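Local coordinates for putative membrane anchored protein (Corynebacterium diphtheriae, PDB 3LSO) that is of unknown function but, as a predicted membrane-anchored protein rich in beta strands and without helices, probably stands at the bacterial cell surface, at residues E346-I351 and A414-P419; T263-D268 and P459-R464; L195-P200 and V209-T214; E57-G62 and V187-A192. One frame throughout, in Å; residues are numbered along the deposited sequence.

Contact 1: residues E346-I351 and A414-P419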
loop_
_atom_site.group_PDB
_atom_site.type_symbol
_atom_site.label_atom_id
_atom_site.label_comp_id
_atom_site.label_asym_id
_atom_site.label_seq_id
_atom_site.Cartn_x
_atom_site.Cartn_y
_atom_site.Cartn_z
ATOM N N GLU A 346 -0.522 -29.044 20.474
ATOM C CA GLU A 346 0.465 -29.913 21.133
ATOM C C GLU A 346 1.413 -29.124 22.039
ATOM O O GLU A 346 1.970 -28.094 21.627
ATOM C CB GLU A 346 1.302 -30.653 20.086
ATOM C CG GLU A 346 0.791 -32.029 19.654
ATOM C CD GLU A 346 1.936 -32.987 19.237
ATOM O OE1 GLU A 346 2.980 -32.525 18.703
ATOM O OE2 GLU A 346 1.793 -34.214 19.455
ATOM N N ASP A 347 1.583 -29.626 23.262
ATOM C CA ASP A 347 2.477 -29.050 24.289
ATOM C C ASP A 347 1.867 -27.892 25.088
ATOM O O ASP A 347 2.285 -27.629 26.211
ATOM C CB ASP A 347 3.855 -28.664 23.717
ATOM C CG ASP A 347 4.660 -29.873 23.237
ATOM O OD1 ASP A 347 4.156 -31.017 23.356
ATOM O OD2 ASP A 347 5.799 -29.673 22.739
ATOM N N VAL A 348 0.882 -27.211 24.516
ATOM C CA VAL A 348 0.178 -26.154 25.241
ATOM C C VAL A 348 -0.742 -26.758 26.319
ATOM O O VAL A 348 -1.646 -27.544 26.017
ATOM C CB VAL A 348 -0.574 -25.241 24.274
ATOM C CG1 VAL A 348 -1.338 -24.181 25.020
ATOM C CG2 VAL A 348 0.422 -24.599 23.320
ATOM N N LYS A 349 -0.491 -26.396 27.574
ATOM C CA LYS A 349 -1.118 -27.072 28.706
ATOM C C LYS A 349 -2.343 -26.358 29.239
ATOM O O LYS A 349 -2.357 -25.136 29.348
ATOM C CB LYS A 349 -0.110 -27.261 29.845
ATOM C CG LYS A 349 1.144 -28.042 29.465
ATOM C CD LYS A 349 1.854 -28.524 30.712
ATOM C CE LYS A 349 3.367 -28.416 30.562
ATOM N NZ LYS A 349 4.025 -28.793 31.831
ATOM N N TYR A 350 -3.364 -27.134 29.584
ATOM C CA TYR A 350 -4.596 -26.588 30.149
ATOM C C TYR A 350 -4.402 -26.132 31.595
ATOM O O TYR A 350 -3.806 -26.856 32.397
ATOM C CB TYR A 350 -5.700 -27.644 30.083
ATOM C CG TYR A 350 -6.958 -27.295 30.853
ATOM C CD1 TYR A 350 -7.849 -26.327 30.369
ATOM C CD2 TYR A 350 -7.278 -27.947 32.058
ATOM C CE1 TYR A 350 -9.026 -25.998 31.071
ATOM C CE2 TYR A 350 -8.456 -27.623 32.770
ATOM C CZ TYR A 350 -9.321 -26.645 32.268
ATOM O OH TYR A 350 -10.477 -26.303 32.933
ATOM N N ILE A 351 -4.909 -24.947 31.933
ATOM C CA ILE A 351 -4.873 -24.474 33.326
ATOM C C ILE A 351 -6.124 -24.930 34.102
ATOM O O ILE A 351 -7.249 -24.577 33.733
ATOM C CB ILE A 351 -4.698 -22.941 33.410
ATOM C CG1 ILE A 351 -3.361 -22.527 32.793
ATOM C CG2 ILE A 351 -4.792 -22.457 34.863
ATOM C CD1 ILE A 351 -3.174 -21.027 32.656
ATOM N N ALA A 414 -11.373 -20.844 28.471
ATOM C CA ALA A 414 -10.380 -21.320 29.430
ATOM C C ALA A 414 -9.104 -20.516 29.273
ATOM O O ALA A 414 -9.016 -19.656 28.388
ATOM C CB ALA A 414 -10.095 -22.797 29.193
ATOM N N GLU A 415 -8.122 -20.804 30.132
ATOM C CA GLU A 415 -6.771 -20.243 30.019
ATOM C C GLU A 415 -5.704 -21.322 29.851
ATOM O O GLU A 415 -5.765 -22.378 30.491
ATOM C CB GLU A 415 -6.451 -19.343 31.206
ATOM C CG GLU A 415 -6.940 -17.921 30.988
ATOM C CD GLU A 415 -7.267 -17.174 32.279
ATOM O OE1 GLU A 415 -6.492 -17.266 33.271
ATOM O OE2 GLU A 415 -8.317 -16.480 32.287
ATOM N N PHE A 416 -4.736 -21.046 28.979
ATOM C CA PHE A 416 -3.686 -22.007 28.669
ATOM C C PHE A 416 -2.295 -21.424 28.909
ATOM O O PHE A 416 -2.121 -20.206 28.967
ATOM C CB PHE A 416 -3.826 -22.496 27.224
ATOM C CG PHE A 416 -5.136 -23.176 26.939
ATOM C CD1 PHE A 416 -6.220 -22.460 26.434
ATOM C CD2 PHE A 416 -5.297 -24.531 27.176
ATOM C CE1 PHE A 416 -7.436 -23.089 26.171
ATOM C CE2 PHE A 416 -6.520 -25.164 26.910
ATOM C CZ PHE A 416 -7.581 -24.440 26.414
ATOM N N GLU A 417 -1.313 -22.304 29.072
ATOM C CA GLU A 417 0.080 -21.882 29.171
ATOM C C GLU A 417 0.848 -22.326 27.927
ATOM O O GLU A 417 0.714 -23.467 27.472
ATOM C CB GLU A 417 0.737 -22.411 30.453
ATOM C CG GLU A 417 1.907 -21.550 30.929
ATOM C CD GLU A 417 2.570 -22.054 32.215
ATOM O OE1 GLU A 417 1.889 -22.685 33.064
ATOM O OE2 GLU A 417 3.789 -21.802 32.390
ATOM N N ILE A 418 1.624 -21.406 27.369
ATOM C CA ILE A 418 2.523 -21.718 26.279
ATOM C C ILE A 418 3.892 -22.022 26.878
ATOM O O ILE A 418 4.455 -21.181 27.575
ATOM C CB ILE A 418 2.625 -20.545 25.278
ATOM C CG1 ILE A 418 1.300 -20.334 24.547
ATOM C CG2 ILE A 418 3.702 -20.807 24.247
ATOM C CD1 ILE A 418 0.508 -19.160 25.052
ATOM N N PRO A 419 4.425 -23.234 26.632
ATOM C CA PRO A 419 5.749 -23.587 27.154
ATOM C C PRO A 419 6.840 -22.695 26.572
ATOM O O PRO A 419 6.740 -22.276 25.409
ATOM C CB PRO A 419 5.946 -25.042 26.695
ATOM C CG PRO A 419 4.966 -25.254 25.617
ATOM C CD PRO A 419 3.801 -24.358 25.917
#
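Lys349 and Glu417 exchange two backbone hydrogen bonds across the antiparallel strands: Glu417 N gives to Lys349 O at 3.0 Å with an angle of 168° at the hydrogen, and Lys349 N gives to Glu417 O at 3.2 Å. Two residues on, Ile351 N donates to Glu415 O at 3.1 Å. The side chains of Lys349 and Glu417 share the more open face, yet Lys349 NZ stays 6.6 Å from Glu417 OE1, so their opposite charges do not close a salt bridge. Tyr350 and Phe416, the non-hydrogen-bonded pair, lie on the other face. Phe416 CE2 comes in the plane of the tyrosine ring to its edge, 3.9 Å from Tyr350 CD1, and Ala414 CB touches the same edge at CE1. Val348 carries CG1 anti to the backbone N (chi1 178°), which sets that methyl 3.7 Å from Phe416 CB. Pro419 CD rests on the backbone of Asp347 and Val348. Tyr350 OH, meanwhile, bonds to Gly355 N. Strand 410-417 is paired on its other side with strand 321-329, leaving strand 349-357 outermost in this four-stranded sheet, while the Phe416 ring meets Phe429 of strand 425-435, which belongs to another sheet.

Contact 2: residues T263-D268 and P459-R464; sequences TARFID and PALPER
Thr263 and Leu461 mark one end of an approach in which the backbones stay well apart: their CA atoms are 9.5 Å from each other, and those of Arg265 and Arg464 are 8.6 Å apart at the other end. Residues 263-267 are the end of strand 258-267, with Asp268 in the loop beyond, whereas 459-464 is an irregular, extended run rich in proline that passes over the strand without beta pairing. Side chains therefore bridge the gap, above all Arg265. Its CG is anti to the backbone N (chi1 175°) and the chain bends only at chi3, which raises the guanidinium off the strand to the passing loop. There NH1 gives a nearly straight hydrogen bond to Pro462 O, 2.9 Å long with 167° at the hydrogen; the oxygen lies in the guanidinium plane, although the donor stands well above the plane of the proline carbonyl. NH2 adds a weak bond to the same oxygen at 3.4 Å. Over one guanidinium face sits Arg464 CG, 3.6 Å from Arg265 CZ, so it is the aliphatic stem of the second arginine, and not its charged end, that covers the first. Thr263 CG2 and Leu461 CD1 meet tip to tip at 4.1 Å. Turning Arg464 NE to Asn273 O probably limits repulsion between the two charges. Arg265 NH2 also makes a salt bridge to Asp277, so a buried arginine is shared between a carboxylate of its own domain and a carbonyl some 190 residues further along the chain.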
loop_
_atom_site.group_PDB
_atom_site.type_symbol
_atom_site.label_atom_id
_atom_site.label_comp_id
_atom_site.label_asym_id
_atom_site.label_seq_id
_atom_site.Cartn_x
_atom_site.Cartn_y
_atom_site.Cartn_z
ATOM N N THR A 263 8.971 -12.542 -1.842
ATOM C CA THR A 263 9.531 -11.366 -2.483
ATOM C C THR A 263 9.721 -11.651 -3.969
ATOM O O THR A 263 10.333 -12.650 -4.326
ATOM C CB THR A 263 10.879 -11.007 -1.836
ATOM O OG1 THR A 263 10.662 -10.713 -0.454
ATOM C CG2 THR A 263 11.484 -9.802 -2.474
ATOM N N ALA A 264 9.177 -10.794 -4.836
ATOM C CA ALA A 264 9.498 -10.865 -6.271
ATOM C C ALA A 264 10.472 -9.749 -6.658
ATOM O O ALA A 264 10.213 -8.577 -6.375
ATOM C CB ALA A 264 8.232 -10.808 -7.120
ATOM N N ARG A 265 11.604 -10.116 -7.266
ATOM C CA ARG A 265 12.569 -9.121 -7.741
ATOM C C ARG A 265 12.651 -9.190 -9.249
ATOM O O ARG A 265 12.852 -10.265 -9.817
ATOM C CB ARG A 265 13.953 -9.318 -7.121
ATOM C CG ARG A 265 14.988 -8.362 -7.688
ATOM C CD ARG A 265 16.205 -8.247 -6.832
ATOM N NE ARG A 265 15.861 -7.608 -5.572
ATOM C CZ ARG A 265 16.702 -7.408 -4.564
ATOM N NH1 ARG A 265 17.976 -7.797 -4.646
ATOM N NH2 ARG A 265 16.260 -6.816 -3.464
ATOM N N PHE A 266 12.484 -8.049 -9.902
ATOM C CA PHE A 266 12.501 -8.018 -11.352
ATOM C C PHE A 266 13.922 -7.823 -11.847
ATOM O O PHE A 266 14.682 -7.053 -11.265
ATOM C CB PHE A 266 11.573 -6.923 -11.869
ATOM C CG PHE A 266 11.711 -6.648 -13.339
ATOM C CD1 PHE A 266 11.167 -7.522 -14.283
ATOM C CD2 PHE A 266 12.369 -5.503 -13.785
ATOM C CE1 PHE A 266 11.280 -7.276 -15.650
ATOM C CE2 PHE A 266 12.488 -5.243 -15.148
ATOM C CZ PHE A 266 11.938 -6.136 -16.091
ATOM N N ILE A 267 14.268 -8.534 -12.919
ATOM C CA ILE A 267 15.575 -8.439 -13.550
ATOM C C ILE A 267 15.391 -8.170 -15.040
ATOM O O ILE A 267 14.585 -8.833 -15.687
ATOM C CB ILE A 267 16.369 -9.748 -13.354
ATOM C CG1 ILE A 267 16.143 -10.300 -11.938
ATOM C CG2 ILE A 267 17.843 -9.517 -13.641
ATOM C CD1 ILE A 267 16.784 -11.618 -11.665
ATOM N N ASP A 268 16.122 -7.192 -15.581
ATOM C CA ASP A 268 16.052 -6.882 -17.028
ATOM C C ASP A 268 17.092 -7.663 -17.852
ATOM O O ASP A 268 17.883 -8.445 -17.290
ATOM C CB ASP A 268 16.122 -5.363 -17.315
ATOM C CG ASP A 268 17.493 -4.739 -16.980
ATOM O OD1 ASP A 268 18.563 -5.335 -17.274
ATOM O OD2 ASP A 268 17.496 -3.612 -16.441
ATOM N N PRO A 459 16.936 -12.642 7.220
ATOM C CA PRO A 459 18.212 -12.081 6.753
ATOM C C PRO A 459 17.982 -10.935 5.783
ATOM O O PRO A 459 16.987 -10.917 5.073
ATOM C CB PRO A 459 18.873 -13.242 6.005
ATOM C CG PRO A 459 17.954 -14.434 6.161
ATOM C CD PRO A 459 16.617 -13.932 6.581
ATOM N N ALA A 460 18.905 -9.986 5.746
ATOM C CA ALA A 460 18.821 -8.883 4.804
ATOM C C ALA A 460 18.739 -9.424 3.371
ATOM O O ALA A 460 19.241 -10.512 3.087
ATOM C CB ALA A 460 20.011 -7.976 4.969
ATOM N N LEU A 461 18.074 -8.690 2.480
ATOM C CA LEU A 461 18.077 -9.051 1.071
ATOM C C LEU A 461 19.345 -8.565 0.416
ATOM O O LEU A 461 19.844 -7.495 0.765
ATOM C CB LEU A 461 16.889 -8.446 0.337
ATOM C CG LEU A 461 15.572 -9.201 0.399
ATOM C CD1 LEU A 461 14.488 -8.291 -0.100
ATOM C CD2 LEU A 461 15.595 -10.504 -0.389
ATOM N N PRO A 462 19.870 -9.347 -0.543
ATOM C CA PRO A 462 20.955 -8.864 -1.401
ATOM C C PRO A 462 20.587 -7.492 -1.960
ATOM O O PRO A 462 19.421 -7.244 -2.245
ATOM C CB PRO A 462 21.018 -9.907 -2.529
ATOM C CG PRO A 462 19.785 -10.815 -2.340
ATOM C CD PRO A 462 19.467 -10.725 -0.882
ATOM N N GLU A 463 21.551 -6.592 -2.087
ATOM C CA GLU A 463 21.223 -5.255 -2.564
ATOM C C GLU A 463 20.740 -5.285 -4.013
ATOM O O GLU A 463 21.193 -6.108 -4.814
ATOM C CB GLU A 463 22.392 -4.286 -2.362
ATOM C CG GLU A 463 22.769 -4.089 -0.884
ATOM C CD GLU A 463 21.540 -3.985 0.030
ATOM O OE1 GLU A 463 20.761 -3.020 -0.132
ATOM O OE2 GLU A 463 21.347 -4.866 0.906
ATOM N N ARG A 464 19.782 -4.415 -4.323
ATOM C CA ARG A 464 19.311 -4.245 -5.688
ATOM C C ARG A 464 20.436 -3.694 -6.539
ATOM O O ARG A 464 21.242 -2.896 -6.065
ATOM C CB ARG A 464 18.122 -3.288 -5.728
ATOM C CG ARG A 464 16.760 -3.969 -5.701
ATOM C CD ARG A 464 15.613 -2.964 -5.688
ATOM N NE ARG A 464 15.641 -2.060 -6.839
ATOM C CZ ARG A 464 15.086 -0.849 -6.860
ATOM N NH1 ARG A 464 14.455 -0.385 -5.791
ATOM N NH2 ARG A 464 15.169 -0.090 -7.943
#

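Contact 3: residues L195-P200 and V209-T214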
loop_
_atom_site.group_PDB
_atom_site.type_symbol
_atom_site.label_atom_id
_atom_site.label_comp_id
_atom_site.label_asym_id
_atom_site.label_seq_id
_atom_site.Cartn_x
_atom_site.Cartn_y
_atom_site.Cartn_z
ATOM N N LEU A 195 5.521 -3.864 -9.199
ATOM C CA LEU A 195 5.232 -5.291 -9.185
ATOM C C LEU A 195 4.092 -5.613 -8.248
ATOM O O LEU A 195 3.874 -4.919 -7.239
ATOM C CB LEU A 195 6.448 -6.087 -8.752
ATOM C CG LEU A 195 7.482 -6.364 -9.840
ATOM C CD1 LEU A 195 8.277 -5.096 -10.178
ATOM C CD2 LEU A 195 8.424 -7.502 -9.426
ATOM N N THR A 196 3.350 -6.658 -8.590
ATOM C CA THR A 196 2.341 -7.193 -7.685
ATOM C C THR A 196 2.697 -8.641 -7.515
ATOM O O THR A 196 3.364 -9.228 -8.397
ATOM C CB THR A 196 0.889 -7.115 -8.250
ATOM O OG1 THR A 196 0.748 -7.996 -9.374
ATOM C CG2 THR A 196 0.508 -5.683 -8.644
ATOM N N ILE A 197 2.257 -9.220 -6.392
ATOM C CA ILE A 197 2.298 -10.672 -6.200
ATOM C C ILE A 197 0.960 -11.207 -5.699
ATOM O O ILE A 197 0.334 -10.615 -4.829
ATOM C CB ILE A 197 3.334 -11.078 -5.207
ATOM C CG1 ILE A 197 4.619 -10.298 -5.410
ATOM C CG2 ILE A 197 3.571 -12.568 -5.321
ATOM C CD1 ILE A 197 5.634 -10.628 -4.382
ATOM N N THR A 198 0.528 -12.328 -6.255
ATOM C CA THR A 198 -0.730 -12.950 -5.887
ATOM C C THR A 198 -0.384 -14.261 -5.193
ATOM O O THR A 198 0.236 -15.142 -5.798
ATOM C CB THR A 198 -1.536 -13.303 -7.165
ATOM O OG1 THR A 198 -1.652 -12.149 -8.012
ATOM C CG2 THR A 198 -2.919 -13.875 -6.844
ATOM N N ALA A 199 -0.778 -14.414 -3.936
ATOM C CA ALA A 199 -0.690 -15.728 -3.298
ATOM C C ALA A 199 -1.999 -15.962 -2.602
ATOM O O ALA A 199 -2.694 -14.998 -2.349
ATOM C CB ALA A 199 0.432 -15.740 -2.310
ATOM N N PRO A 200 -2.347 -17.228 -2.273
ATOM C CA PRO A 200 -3.469 -17.428 -1.296
ATOM C C PRO A 200 -3.042 -16.487 -0.155
ATOM O O PRO A 200 -1.838 -16.443 0.118
ATOM C CB PRO A 200 -3.363 -18.910 -0.969
ATOM C CG PRO A 200 -2.607 -19.509 -2.126
ATOM C CD PRO A 200 -1.631 -18.480 -2.558
ATOM N N VAL A 209 1.789 -24.260 -3.314
ATOM C CA VAL A 209 1.286 -22.906 -3.244
ATOM C C VAL A 209 1.762 -22.165 -4.475
ATOM O O VAL A 209 2.970 -22.005 -4.688
ATOM C CB VAL A 209 1.736 -22.169 -1.959
ATOM C CG1 VAL A 209 1.123 -20.772 -1.900
ATOM C CG2 VAL A 209 1.383 -22.977 -0.700
ATOM N N GLN A 210 0.806 -21.727 -5.291
ATOM C CA GLN A 210 1.118 -21.007 -6.510
ATOM C C GLN A 210 1.325 -19.537 -6.191
ATOM O O GLN A 210 0.616 -18.962 -5.381
ATOM C CB GLN A 210 0.010 -21.174 -7.530
ATOM C CG GLN A 210 0.343 -20.665 -8.919
ATOM C CD GLN A 210 -0.760 -20.995 -9.907
ATOM O OE1 GLN A 210 -1.390 -22.063 -9.803
ATOM N NE2 GLN A 210 -1.012 -20.085 -10.873
ATOM N N ILE A 211 2.327 -18.946 -6.816
ATOM C CA ILE A 211 2.655 -17.579 -6.591
ATOM C C ILE A 211 2.866 -16.975 -7.946
ATOM O O ILE A 211 3.546 -17.568 -8.795
ATOM C CB ILE A 211 3.910 -17.471 -5.748
ATOM C CG1 ILE A 211 3.532 -17.794 -4.315
ATOM C CG2 ILE A 211 4.533 -16.075 -5.850
ATOM C CD1 ILE A 211 4.614 -18.438 -3.588
ATOM N N THR A 212 2.266 -15.805 -8.146
ATOM C CA THR A 212 2.336 -15.120 -9.423
ATOM C C THR A 212 2.777 -13.689 -9.235
ATOM O O THR A 212 2.138 -12.927 -8.487
ATOM C CB THR A 212 0.972 -15.141 -10.162
ATOM O OG1 THR A 212 0.567 -16.502 -10.347
ATOM C CG2 THR A 212 1.094 -14.486 -11.521
ATOM N N ALA A 213 3.849 -13.315 -9.918
ATOM C CA ALA A 213 4.268 -11.924 -9.967
ATOM C C ALA A 213 3.825 -11.274 -11.279
ATOM O O ALA A 213 3.702 -11.940 -12.295
ATOM C CB ALA A 213 5.791 -11.817 -9.777
ATOM N N THR A 214 3.537 -9.983 -11.250
ATOM C CA THR A 214 3.265 -9.283 -12.494
ATOM C C THR A 214 4.186 -8.095 -12.575
ATOM O O THR A 214 4.495 -7.457 -11.577
ATOM C CB THR A 214 1.775 -8.826 -12.674
ATOM O OG1 THR A 214 1.515 -7.655 -11.897
ATOM C CG2 THR A 214 0.800 -9.910 -12.271
#
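Thr196 and Thr214 face each other as a hydrogen-bonded antiparallel pair and add a side-chain bond, OG1 to OG1 at 2.7 Å, in which either hydroxyl could be the donor. In both threonines OG1 lies between the backbone N and the carbonyl carbon (chi1 67° in Thr196), an arrangement that brings the hydroxyls together on the face they share. Their backbones are joined by Thr214 N to Thr196 O at 3.0 Å and a longer return bond. The next such pair, Thr198 and Thr212, repeats the backbone bonds but not the hydroxyl one, with Thr198 N to Thr212 O at 2.8 Å. On the opposite face Ile197 and Ile211 lie side by side and point the same way, their CG2 methyls 3.7 Å apart. Pro200 CD touches Val209 CG1 at 3.6 Å where strand 196-198 has given out. Further out, Thr212 OG1 is bonded to Ser249 OG of strand 249-253, which pairs with the far side of strand 208-214. Ile197 and Ala213 pack on Ala264, and Ile211 on Phe229, both from a second sheet. A three-stranded sheet facing a five-stranded one, with the short strand 203-204 parallel to the final strand 278-285, is consistent with an immunoglobulin-like beta sandwich.

Contact 4: residues E57-G62 and V187-A192; sequences ESVKAG and VKVDPA
Val59 O accepts from Asp190 N at 2.7 Å, and Val59 N gives to Lys188 O at 2.8 Å, so one residue bonds to the two neighbours of Val189. That is the signature of parallel beta pairing, here between the short strand 58-60 and the end of strand 186-190, at one end of the N-terminal domain, a member of the E-set clan of beta sandwiches. The Val59 N bond is almost perfectly straight, 176° at the hydrogen, and runs nearly along the C=O axis. Ala61 N continues the series to Asp190 O, whereas at the other end the bond from Lys188 N to Glu57 O is weak. Strand 150-167 takes the other edge of strand 186-190 through the backbones of Val187 and Val189, and Leu152 touches both valine side chains. On that inner face Val59 CG2 approaches Val187 CG1 at 4.1 Å. Ser58, Lys60, Lys188 and Asp190 occupy the outer one. Lys188, bent through its last three torsions, curls back along its own strand to make a salt bridge from NZ to Asp190 OD1 at 3.0 Å. Next to its bonded nitrogen, the Ala61 methyl rests against Val189, CB to CG1, at 3.6 Å.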
loop_
_atom_site.group_PDB
_atom_site.type_symbol
_atom_site.label_atom_id
_atom_site.label_comp_id
_atom_site.label_asym_id
_atom_site.label_seq_id
_atom_site.Cartn_x
_atom_site.Cartn_y
_atom_site.Cartn_z
ATOM N N GLU A 57 -4.576 17.856 -10.817
ATOM C CA GLU A 57 -4.334 17.927 -9.386
ATOM C C GLU A 57 -3.249 16.911 -8.996
ATOM O O GLU A 57 -2.400 17.177 -8.138
ATOM C CB GLU A 57 -5.640 17.642 -8.640
ATOM C CG GLU A 57 -5.571 17.774 -7.120
ATOM C CD GLU A 57 -6.682 17.006 -6.414
ATOM O OE1 GLU A 57 -7.474 16.310 -7.096
ATOM O OE2 GLU A 57 -6.768 17.091 -5.169
ATOM N N SER A 58 -3.272 15.765 -9.672
ATOM C CA SER A 58 -2.474 14.612 -9.299
ATOM C C SER A 58 -1.955 13.955 -10.577
ATOM O O SER A 58 -2.645 13.982 -11.600
ATOM C CB SER A 58 -3.378 13.630 -8.528
ATOM O OG SER A 58 -2.730 13.053 -7.406
ATOM N N VAL A 59 -0.739 13.403 -10.541
ATOM C CA VAL A 59 -0.269 12.479 -11.594
ATOM C C VAL A 59 0.571 11.329 -11.072
ATOM O O VAL A 59 0.987 11.297 -9.912
ATOM C CB VAL A 59 0.546 13.142 -12.769
ATOM C CG1 VAL A 59 -0.283 14.147 -13.549
ATOM C CG2 VAL A 59 1.869 13.739 -12.287
ATOM N N LYS A 60 0.817 10.387 -11.974
ATOM C CA LYS A 60 1.722 9.279 -11.730
ATOM C C LYS A 60 3.101 9.642 -12.297
ATOM O O LYS A 60 3.195 10.332 -13.324
ATOM C CB LYS A 60 1.147 7.968 -12.325
ATOM C CG LYS A 60 -0.255 7.580 -11.763
ATOM C CD LYS A 60 -0.531 6.057 -11.705
ATOM C CE LYS A 60 -2.065 5.728 -11.659
ATOM N NZ LYS A 60 -2.822 5.923 -12.985
ATOM N N ALA A 61 4.158 9.223 -11.601
ATOM C CA ALA A 61 5.530 9.391 -12.077
ATOM C C ALA A 61 5.696 8.622 -13.377
ATOM O O ALA A 61 5.410 7.427 -13.417
ATOM C CB ALA A 61 6.522 8.879 -11.040
ATOM N N GLY A 62 6.119 9.305 -14.439
ATOM C CA GLY A 62 6.367 8.656 -15.723
ATOM C C GLY A 62 5.295 8.875 -16.773
ATOM O O GLY A 62 5.512 8.578 -17.941
ATOM N N VAL A 187 1.635 19.939 -7.774
ATOM C CA VAL A 187 1.159 18.676 -8.355
ATOM C C VAL A 187 1.682 17.489 -7.545
ATOM O O VAL A 187 2.894 17.353 -7.353
ATOM C CB VAL A 187 1.587 18.522 -9.837
ATOM C CG1 VAL A 187 0.996 17.282 -10.427
ATOM C CG2 VAL A 187 1.169 19.728 -10.659
ATOM N N LYS A 188 0.782 16.634 -7.059
ATOM C CA LYS A 188 1.212 15.421 -6.366
ATOM C C LYS A 188 1.623 14.384 -7.400
ATOM O O LYS A 188 0.883 14.107 -8.336
ATOM C CB LYS A 188 0.123 14.877 -5.417
ATOM C CG LYS A 188 0.391 13.479 -4.756
ATOM C CD LYS A 188 1.773 13.374 -4.057
ATOM C CE LYS A 188 1.733 12.557 -2.758
ATOM N NZ LYS A 188 1.299 11.133 -2.943
ATOM N N VAL A 189 2.832 13.857 -7.236
ATOM C CA VAL A 189 3.323 12.760 -8.049
ATOM C C VAL A 189 3.176 11.457 -7.254
ATOM O O VAL A 189 3.972 11.157 -6.350
ATOM C CB VAL A 189 4.784 12.974 -8.475
ATOM C CG1 VAL A 189 5.264 11.805 -9.283
ATOM C CG2 VAL A 189 4.918 14.255 -9.267
ATOM N N ASP A 190 2.126 10.703 -7.575
ATOM C CA ASP A 190 1.982 9.337 -7.072
ATOM C C ASP A 190 2.984 8.447 -7.805
ATOM O O ASP A 190 3.365 8.755 -8.935
ATOM C CB ASP A 190 0.544 8.816 -7.268
ATOM C CG ASP A 190 -0.459 9.463 -6.310
ATOM O OD1 ASP A 190 -0.105 9.655 -5.122
ATOM O OD2 ASP A 190 -1.601 9.764 -6.741
ATOM N N PRO A 191 3.419 7.348 -7.168
ATOM C CA PRO A 191 4.399 6.501 -7.843
ATOM C C PRO A 191 3.832 5.844 -9.112
ATOM O O PRO A 191 2.617 5.768 -9.292
ATOM C CB PRO A 191 4.739 5.439 -6.777
ATOM C CG PRO A 191 3.562 5.389 -5.901
ATOM C CD PRO A 191 3.022 6.792 -5.859
ATOM N N ALA A 192 4.715 5.395 -9.991
ATOM C CA ALA A 192 4.310 4.572 -11.133
ATOM C C ALA A 192 3.816 3.199 -10.660
ATOM O O ALA A 192 4.131 2.770 -9.545
ATOM C CB ALA A 192 5.480 4.411 -12.120
#

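Contact 3 and the strand half of contact 2 belong to one central domain, onto which contact 2 brings the C-terminal segment 459-464; Ala264 packs against Leu195, Ile197 and Ala213 of contact 3. Contact 4 closes just before contact 3 opens, yet their centres are 26 Å apart. Contact 1, about 52 Å from contact 4 between centres, lies in a four-stranded sheet of another part of the chain. Contacts 1, 3 and 4 rest on main-chain pairing, antiparallel in the first two and parallel in the last, with buried apolar side chains (Phe416; Ile211 and Ala213; Val187 and Val189) on one face and mostly exposed polar ones on the other. In contact 2 a buried strand arginine meets a largely exposed loop.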